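Local atomic coordinates of listeriolysin O (Listeria monocytogenes, PDB entry 4CDB), a protein that binds cholesterol-containing host membranes, changes conformation and inserts into them, assembling oligomeric pores that lyse the cell. Residues A[275-280]-A[297-302]. Residues are numbered along the deposited sequence; the frame is centred on the assembly and turned at random.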
loop_
_atom_site.group_PDB
_atom_site.type_symbol
_atom_site.label_atom_id
_atom_site.label_comp_id
_atom_site.label_asym_id
_atom_site.label_seq_id
_atom_site.Cartn_x
_atom_site.Cartn_y
_atom_site.Cartn_z
ATOM N N THR A 275 3.565 -10.269 13.007
ATOM C CA THR A 275 2.230 -9.825 12.623
ATOM C C THR A 275 2.032 -8.346 12.950
ATOM O O THR A 275 0.936 -7.807 12.796
ATOM C CB THR A 275 1.145 -10.655 13.335
ATOM O OG1 THR A 275 -0.148 -10.278 12.850
ATOM C CG2 THR A 275 1.209 -10.430 14.839
ATOM N N LYS A 276 3.103 -7.698 13.397
ATOM C CA LYS A 276 3.048 -6.294 13.795
ATOM C C LYS A 276 3.749 -5.371 12.802
ATOM O O LYS A 276 3.917 -4.180 13.068
ATOM C CB LYS A 276 3.673 -6.110 15.180
ATOM C CG LYS A 276 2.785 -6.520 16.339
ATOM C CD LYS A 276 3.474 -6.239 17.665
ATOM C CE LYS A 276 2.497 -6.300 18.826
ATOM N NZ LYS A 276 1.822 -7.622 18.924
ATOM N N VAL A 277 4.153 -5.925 11.663
ATOM C CA VAL A 277 4.912 -5.180 10.663
ATOM C C VAL A 277 4.190 -3.918 10.182
ATOM O O VAL A 277 4.804 -2.859 10.049
ATOM C CB VAL A 277 5.288 -6.076 9.463
ATOM C CG1 VAL A 277 5.960 -5.267 8.371
ATOM C CG2 VAL A 277 6.199 -7.204 9.923
ATOM N N LYS A 278 2.886 -4.033 9.945
ATOM C CA LYS A 278 2.075 -2.891 9.530
ATOM C C LYS A 278 2.140 -1.766 10.562
ATOM O O LYS A 278 2.435 -0.621 10.222
ATOM C CB LYS A 278 0.620 -3.316 9.309
ATOM C CG LYS A 278 -0.297 -2.206 8.805
ATOM C CD LYS A 278 0.021 -1.824 7.365
ATOM C CE LYS A 278 -1.023 -0.873 6.789
ATOM N NZ LYS A 278 -1.042 0.448 7.480
ATOM N N ALA A 279 1.874 -2.104 11.820
ATOM C CA ALA A 279 1.916 -1.130 12.908
ATOM C C ALA A 279 3.307 -0.524 13.049
ATOM O O ALA A 279 3.451 0.669 13.321
ATOM C CB ALA A 279 1.485 -1.777 14.213
ATOM N N ALA A 280 4.328 -1.354 12.861
ATOM C CA ALA A 280 5.708 -0.889 12.891
ATOM C C ALA A 280 5.965 0.095 11.755
ATOM O O ALA A 280 6.572 1.148 11.961
ATOM C CB ALA A 280 6.661 -2.065 12.800
ATOM N N THR A 297 10.275 -1.722 17.509
ATOM C CA THR A 297 11.604 -1.136 17.376
ATOM C C THR A 297 12.552 -2.092 16.654
ATOM O O THR A 297 13.424 -1.663 15.898
ATOM C CB THR A 297 12.192 -0.759 18.754
ATOM O OG1 THR A 297 11.244 0.035 19.479
ATOM C CG2 THR A 297 13.484 0.027 18.594
ATOM N N ASN A 298 12.369 -3.389 16.882
ATOM C CA ASN A 298 13.209 -4.402 16.250
ATOM C C ASN A 298 12.890 -4.567 14.768
ATOM O O ASN A 298 13.793 -4.695 13.943
ATOM C CB ASN A 298 13.075 -5.745 16.972
ATOM C CG ASN A 298 14.290 -6.633 16.782
ATOM O OD1 ASN A 298 14.381 -7.385 15.812
ATOM N ND2 ASN A 298 15.233 -6.552 17.716
ATOM N N ILE A 299 11.602 -4.568 14.439
ATOM C CA ILE A 299 11.168 -4.661 13.049
ATOM C C ILE A 299 11.731 -3.497 12.238
ATOM O O ILE A 299 12.294 -3.695 11.162
ATOM C CB ILE A 299 9.628 -4.689 12.934
ATOM C CG1 ILE A 299 9.069 -5.956 13.582
ATOM C CG2 ILE A 299 9.194 -4.606 11.476
ATOM C CD1 ILE A 299 7.563 -6.089 13.469
ATOM N N ILE A 300 11.594 -2.288 12.779
ATOM C CA ILE A 300 12.088 -1.075 12.130
ATOM C C ILE A 300 13.600 -1.115 11.912
ATOM O O ILE A 300 14.090 -0.729 10.849
ATOM C CB ILE A 300 11.695 0.189 12.931
ATOM C CG1 ILE A 300 10.177 0.367 12.907
ATOM C CG2 ILE A 300 12.379 1.431 12.372
ATOM C CD1 ILE A 300 9.689 1.605 13.617
ATOM N N LYS A 301 14.328 -1.595 12.916
ATOM C CA LYS A 301 15.779 -1.739 12.827
ATOM C C LYS A 301 16.185 -2.654 11.672
ATOM O O LYS A 301 17.212 -2.440 11.027
ATOM C CB LYS A 301 16.338 -2.281 14.146
ATOM C CG LYS A 301 17.842 -2.505 14.147
ATOM C CD LYS A 301 18.597 -1.195 13.976
ATOM C CE LYS A 301 20.098 -1.426 13.881
ATOM N NZ LYS A 301 20.468 -2.187 12.655
ATOM N N ASN A 302 15.366 -3.668 11.413
ATOM C CA ASN A 302 15.653 -4.639 10.363
ATOM C C ASN A 302 14.766 -4.455 9.131
ATOM O O ASN A 302 14.519 -5.400 8.382
ATOM C CB ASN A 302 15.524 -6.065 10.908
ATOM C CG ASN A 302 16.277 -6.261 12.214
ATOM O OD1 ASN A 302 17.477 -6.541 12.219
ATOM N ND2 ASN A 302 15.572 -6.115 13.331
#
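Helices 277-286 and 294-301 belong to one of the helical bundles that cholesterol-dependent cytolysins keep folded in the soluble toxin and turn into a transmembrane beta-hairpin when the pore forms; in this state Ile299 of the second helix packs against Val277 and Ala280 of the first. No hydrogen bond joins the two segments. Ile299 makes the largest contribution to the buried surface and uses both branches. With CG1 anti to the carbonyl carbon (chi1 -65°) and CD1 carried on in an extended chain (chi2 -178°), the longer branch reaches the start of helix 277-286, where CD1 of Ile299 rests 3.9 Å from the backbone N of Val277. The same methyl lies 3.9 Å from the carbonyl C of Lys276, the N-cap residue, and 4.0 Å from CG2 of Val277, whose side chain crosses that of Ile299 at about a right angle. The shorter branch meets the next turn, CG2 of Ile299 standing 3.8 Å from CB of Ala280. A single methyl suits this place, since the two backbones come near each other here, with CA of Ala280 6.4 Å from CA of Ile300. Ile300 flanks Ala280, its CD1 lying 3.6 Å from the carbonyl O of Ala280. Beyond the pair, Leu296 also touches Ala280, Val277 leans on Gln207 of strand 207-222, and Ile300 touches Leu325. Lys276, by contrast, gives only its CB and backbone to the isoleucine, while the rest of its chain leads away with the amino group, as suits an exposed lysine. The contact thus rests on van der Waals packing of aliphatic groups against one another and against the backbone, which is consistent with helices that part and are rebuilt as strands on membrane insertion.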